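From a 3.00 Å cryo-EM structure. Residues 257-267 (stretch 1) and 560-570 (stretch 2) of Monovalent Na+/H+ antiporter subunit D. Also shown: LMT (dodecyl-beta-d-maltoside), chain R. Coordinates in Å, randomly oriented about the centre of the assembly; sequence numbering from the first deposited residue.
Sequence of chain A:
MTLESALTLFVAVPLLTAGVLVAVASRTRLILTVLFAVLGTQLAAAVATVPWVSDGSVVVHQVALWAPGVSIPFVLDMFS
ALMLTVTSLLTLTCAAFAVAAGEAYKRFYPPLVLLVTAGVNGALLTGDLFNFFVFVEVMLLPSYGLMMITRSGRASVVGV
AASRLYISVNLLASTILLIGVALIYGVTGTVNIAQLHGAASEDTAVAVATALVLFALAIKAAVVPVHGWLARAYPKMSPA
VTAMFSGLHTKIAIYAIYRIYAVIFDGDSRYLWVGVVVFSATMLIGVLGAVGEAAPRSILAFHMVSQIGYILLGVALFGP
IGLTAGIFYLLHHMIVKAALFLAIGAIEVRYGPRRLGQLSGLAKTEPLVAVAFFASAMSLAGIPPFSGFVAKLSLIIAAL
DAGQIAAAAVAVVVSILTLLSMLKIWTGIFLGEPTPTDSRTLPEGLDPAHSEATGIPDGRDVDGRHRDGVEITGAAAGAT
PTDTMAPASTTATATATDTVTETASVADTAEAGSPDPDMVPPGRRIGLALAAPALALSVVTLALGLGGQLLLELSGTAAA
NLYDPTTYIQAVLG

Stretch 1, residues 257-267: IYRIYAVIFDG
Stretch 2 (560-570) ANLYDPTTYIQ

Residues 257-267 and 560-570 of the antiporter subunit, with touching residues at least 299 positions apart in sequence, meet in a small, largely apolar contact that buries 448 Å² and contains no hydrogen bond from one stretch to the other. Stretch 1 enters as a helix already under way, with Tyr261 N, Ala262 N and Val263 N donating to the carbonyls of Ile257, Tyr258 and Arg259, all at 2.9 Å from N to O. Beyond it, Asp266 leaves helical geometry with positive phi (60/20), and Gly267, at 60/59, returns its N to Tyr261 O at 3.1 Å. Stretch 2 starts as loop and becomes helical at Thr566, with Pro565 (-84/15, C-gamma endo) at the N-cap position. Ile569 N bonds to Pro565 O at 2.8 Å, and Thr566 OG1 donates to Asp564 OD1 at 2.9 Å. The two helix axes are nearly perpendicular, at 93°, and approach no closer than 12.0 Å, so the tightest backbone approach involves the loop before the second helix: the CA atoms of Ala262 and Leu562 lie 5.1 Å apart, and those of Val263 and Pro565 6.3 Å.

Leu562 (-113/-47; chi1 m, chi2 t) covers the most surface. Its CA-to-CB bond runs sideways, but the end of the side chain comes nearer to the helix. The small side chain of Ala262 points toward the loop and permits a close fit, with its CB 3.6 Å from Leu562 CB and 3.5 Å from Leu562 O. Leu562 CD1 reaches the edge of the Tyr258 ring, 3.7 Å from Tyr258 CD2; that tyrosine has chi1 at -92° and chi2 at 68°.

Arg259 (chi1 t, chi2 p, chi3 p, chi4 -168°) also starts sideways and brings its guanidinium to stretch 2. Arg259 NH1 lies 3.8 Å from Leu562 CD2, while Tyr568 CE1 sits over one guanidinium face, 4.3 Å from Arg259 NH1. These are packing contacts; Arg259 NH1 is hydrogen-bonded elsewhere in the structure, while NE and NH2 bond to a residue flanking one of the stretches.

Val263 (chi1 t), whose CA-to-CB bond runs sideways, continues the apolar surface beside the second helix. Val263 CG2 lies 3.9 Å from CE2 of Tyr568 (chi1 163°, chi2 89°) and 4.4 Å from Pro565 CB, while Val263 CG1 meets Ile569 CD1 at 4.2 Å. Pro565 also places CG 4.0 Å from Ala262 O.

Tyr261 and Phe265 take no part in this contact and instead pack against the detergent chain: LMT C10 lies 3.6 Å from Tyr261 CE1, and LMT C6 3.5 Å from Phe265 CZ.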

# COMPACT_ATOMS: atom_id res chain seq x y z
N ILE A 257 10.16 1.79 9.40
CA ILE A 257 9.94 1.14 10.69
C ILE A 257 11.23 0.50 11.18
O ILE A 257 11.60 0.62 12.35
CB ILE A 257 8.80 0.11 10.60
CG1 ILE A 257 7.46 0.82 10.43
CG2 ILE A 257 8.77 -0.76 11.84
CD1 ILE A 257 6.27 -0.09 10.55
N TYR A 258 11.94 -0.18 10.28
CA TYR A 258 13.21 -0.80 10.64
C TYR A 258 14.19 0.23 11.16
O TYR A 258 14.75 0.08 12.26
CB TYR A 258 13.80 -1.53 9.44
CG TYR A 258 13.42 -2.99 9.36
CD1 TYR A 258 12.11 -3.37 9.10
CD2 TYR A 258 14.37 -3.98 9.53
CE1 TYR A 258 11.76 -4.70 9.02
CE2 TYR A 258 14.03 -5.31 9.45
CZ TYR A 258 12.72 -5.66 9.20
OH TYR A 258 12.37 -6.99 9.12
N ARG A 259 14.42 1.30 10.39
CA ARG A 259 15.40 2.30 10.78
C ARG A 259 15.02 2.98 12.09
O ARG A 259 15.87 3.19 12.96
CB ARG A 259 15.56 3.34 9.67
CG ARG A 259 16.62 4.38 9.95
CD ARG A 259 18.00 3.81 9.74
NE ARG A 259 18.33 3.70 8.32
CZ ARG A 259 19.37 3.03 7.85
NH1 ARG A 259 20.19 2.40 8.68
NH2 ARG A 259 19.60 2.98 6.55
N ILE A 260 13.74 3.32 12.25
CA ILE A 260 13.31 4.04 13.45
C ILE A 260 13.45 3.15 14.68
O ILE A 260 14.04 3.56 15.69
CB ILE A 260 11.87 4.54 13.28
CG1 ILE A 260 11.82 5.66 12.25
CG2 ILE A 260 11.33 5.04 14.60
CD1 ILE A 260 12.84 6.73 12.48
N TYR A 261 12.92 1.93 14.62
CA TYR A 261 13.00 1.07 15.79
C TYR A 261 14.42 0.60 16.07
O TYR A 261 14.73 0.25 17.21
CB TYR A 261 12.08 -0.14 15.64
CG TYR A 261 11.88 -0.88 16.94
CD1 TYR A 261 10.97 -0.42 17.88
CD2 TYR A 261 12.63 -2.01 17.25
CE1 TYR A 261 10.79 -1.08 19.08
CE2 TYR A 261 12.46 -2.67 18.44
CZ TYR A 261 11.54 -2.21 19.35
OH TYR A 261 11.36 -2.87 20.54
N ALA A 262 15.30 0.60 15.06
CA ALA A 262 16.67 0.18 15.31
C ALA A 262 17.51 1.31 15.88
O ALA A 262 18.35 1.08 16.76
CB ALA A 262 17.30 -0.34 14.02
N VAL A 263 17.30 2.54 15.41
CA VAL A 263 18.10 3.66 15.88
C VAL A 263 17.44 4.31 17.08
O VAL A 263 18.01 4.32 18.18
CB VAL A 263 18.31 4.69 14.75
CG1 VAL A 263 19.08 5.88 15.28
CG2 VAL A 263 19.05 4.06 13.59
N ILE A 264 16.23 4.85 16.90
CA ILE A 264 15.59 5.60 17.97
C ILE A 264 15.30 4.69 19.17
O ILE A 264 15.81 4.92 20.27
CB ILE A 264 14.30 6.27 17.47
CG1 ILE A 264 14.65 7.37 16.46
CG2 ILE A 264 13.52 6.86 18.62
CD1 ILE A 264 13.45 8.16 16.01
N PHE A 265 14.50 3.65 18.95
CA PHE A 265 14.16 2.74 20.04
C PHE A 265 15.33 1.88 20.48
O PHE A 265 15.25 1.25 21.54
CB PHE A 265 13.00 1.84 19.63
CG PHE A 265 11.67 2.31 20.14
CD1 PHE A 265 11.31 2.09 21.46
CD2 PHE A 265 10.78 2.95 19.31
CE1 PHE A 265 10.10 2.51 21.93
CE2 PHE A 265 9.56 3.37 19.78
CZ PHE A 265 9.22 3.15 21.09
N ASP A 266 16.41 1.82 19.69
CA ASP A 266 17.61 1.06 20.01
C ASP A 266 17.34 -0.43 20.17
O ASP A 266 18.15 -1.15 20.77
CB ASP A 266 18.29 1.60 21.28
CG ASP A 266 19.79 1.48 21.22
OD1 ASP A 266 20.41 2.09 20.32
OD2 ASP A 266 20.36 0.78 22.09
N GLY A 267 16.23 -0.92 19.63
CA GLY A 267 15.85 -2.30 19.83
C GLY A 267 15.65 -2.58 21.31
O GLY A 267 16.32 -3.45 21.88
N ALA A 560 23.69 -5.67 10.45
CA ALA A 560 24.76 -5.18 11.30
C ALA A 560 24.76 -3.67 11.44
O ALA A 560 25.45 -3.14 12.31
CB ALA A 560 26.12 -5.64 10.76
N ASN A 561 23.99 -2.96 10.61
CA ASN A 561 23.81 -1.53 10.74
C ASN A 561 22.58 -1.16 11.55
O ASN A 561 22.31 0.02 11.76
CB ASN A 561 23.73 -0.89 9.35
CG ASN A 561 25.05 -0.91 8.63
OD1 ASN A 561 26.11 -0.92 9.25
ND2 ASN A 561 25.00 -0.91 7.30
N LEU A 562 21.81 -2.15 12.00
CA LEU A 562 20.60 -1.92 12.78
C LEU A 562 20.73 -2.42 14.22
O LEU A 562 20.37 -1.69 15.15
CB LEU A 562 19.40 -2.59 12.10
CG LEU A 562 19.09 -2.11 10.68
CD1 LEU A 562 17.85 -2.79 10.15
CD2 LEU A 562 18.93 -0.61 10.65
N TYR A 563 21.23 -3.63 14.43
CA TYR A 563 21.44 -4.11 15.79
C TYR A 563 22.70 -3.53 16.42
O TYR A 563 23.02 -3.88 17.56
CB TYR A 563 21.48 -5.64 15.83
CG TYR A 563 22.66 -6.32 15.17
CD1 TYR A 563 23.93 -6.29 15.75
CD2 TYR A 563 22.51 -7.04 13.99
CE1 TYR A 563 25.00 -6.92 15.15
CE2 TYR A 563 23.57 -7.67 13.39
CZ TYR A 563 24.82 -7.61 13.98
OH TYR A 563 25.88 -8.25 13.38
N ASP A 564 23.42 -2.66 15.71
CA ASP A 564 24.60 -1.99 16.25
C ASP A 564 24.78 -0.67 15.51
O ASP A 564 25.65 -0.53 14.64
CB ASP A 564 25.84 -2.88 16.10
CG ASP A 564 26.99 -2.43 16.98
OD1 ASP A 564 27.49 -1.30 16.77
OD2 ASP A 564 27.38 -3.19 17.88
N PRO A 565 23.96 0.32 15.83
CA PRO A 565 23.97 1.57 15.05
C PRO A 565 25.06 2.53 15.48
O PRO A 565 25.01 3.71 15.13
CB PRO A 565 22.58 2.14 15.30
CG PRO A 565 22.28 1.71 16.70
CD PRO A 565 22.94 0.36 16.89
N THR A 566 26.03 2.06 16.27
CA THR A 566 27.12 2.92 16.68
C THR A 566 27.91 3.42 15.48
O THR A 566 28.31 4.59 15.44
CB THR A 566 28.04 2.18 17.65
OG1 THR A 566 28.86 1.26 16.93
CG2 THR A 566 27.22 1.42 18.68
N THR A 567 28.12 2.56 14.48
CA THR A 567 28.84 2.97 13.28
C THR A 567 28.02 3.87 12.38
O THR A 567 28.59 4.51 11.49
CB THR A 567 29.30 1.74 12.50
OG1 THR A 567 29.93 2.16 11.29
CG2 THR A 567 28.11 0.86 12.16
N TYR A 568 26.71 3.92 12.57
CA TYR A 568 25.84 4.82 11.81
C TYR A 568 25.71 6.17 12.49
O TYR A 568 25.81 7.21 11.83
CB TYR A 568 24.47 4.16 11.63
CG TYR A 568 23.34 5.09 11.23
CD1 TYR A 568 23.08 5.35 9.89
CD2 TYR A 568 22.53 5.68 12.18
CE1 TYR A 568 22.05 6.19 9.51
CE2 TYR A 568 21.49 6.52 11.81
CZ TYR A 568 21.26 6.77 10.48
OH TYR A 568 20.23 7.60 10.11
N ILE A 569 25.50 6.17 13.81
CA ILE A 569 25.42 7.42 14.55
C ILE A 569 26.77 8.12 14.58
O ILE A 569 26.85 9.35 14.48
CB ILE A 569 24.88 7.15 15.97
CG1 ILE A 569 23.39 6.83 15.89
CG2 ILE A 569 25.13 8.33 16.88
CD1 ILE A 569 22.98 5.67 16.75
N GLN A 570 27.86 7.35 14.69
CA GLN A 570 29.19 7.95 14.65
C GLN A 570 29.53 8.50 13.27
O GLN A 570 30.46 9.30 13.15
CB GLN A 570 30.23 6.91 15.07
CG GLN A 570 31.44 7.50 15.78
CD GLN A 570 32.52 7.94 14.82
OE1 GLN A 570 32.65 7.39 13.72
NE2 GLN A 570 33.31 8.92 15.23
C1B LMT R . 6.11 1.61 33.47
C2B LMT R . 4.75 1.87 34.14
C3B LMT R . 4.86 1.79 35.67
C4B LMT R . 6.10 0.98 36.08
C5B LMT R . 7.34 1.70 35.51
C6B LMT R . 8.55 0.78 35.55
O1B LMT R . 6.09 2.09 32.17
O2B LMT R . 4.35 3.12 33.74
O3B LMT R . 3.70 1.31 36.23
O4' LMT R . 6.20 0.91 37.45
O5B LMT R . 7.14 2.21 34.20
O6B LMT R . 9.67 1.45 35.14
C1' LMT R . 5.54 3.04 28.97
C2' LMT R . 4.41 2.92 30.00
C3' LMT R . 4.41 1.50 30.59
C4' LMT R . 5.80 1.17 31.14
C5' LMT R . 6.80 1.42 29.99
C6' LMT R . 7.75 0.29 29.72
O1' LMT R . 5.05 3.44 27.76
O2' LMT R . 4.66 3.80 31.02
O3' LMT R . 4.07 0.60 29.64
O5' LMT R . 6.12 1.76 28.81
O6' LMT R . 7.25 -0.80 30.39
C1 LMT R . 4.97 2.45 26.77
C2 LMT R . 5.34 3.15 25.51
C3 LMT R . 4.71 2.64 24.26
C4 LMT R . 5.81 2.43 23.25
C5 LMT R . 5.29 1.66 22.09
C6 LMT R . 6.39 1.04 21.30
C7 LMT R . 5.80 0.26 20.16
C8 LMT R . 6.90 -0.38 19.39
C9 LMT R . 6.42 -1.19 18.24
C10 LMT R . 7.63 -1.70 17.51
C11 LMT R . 7.80 -3.17 17.67
C12 LMT R . 8.03 -3.84 16.36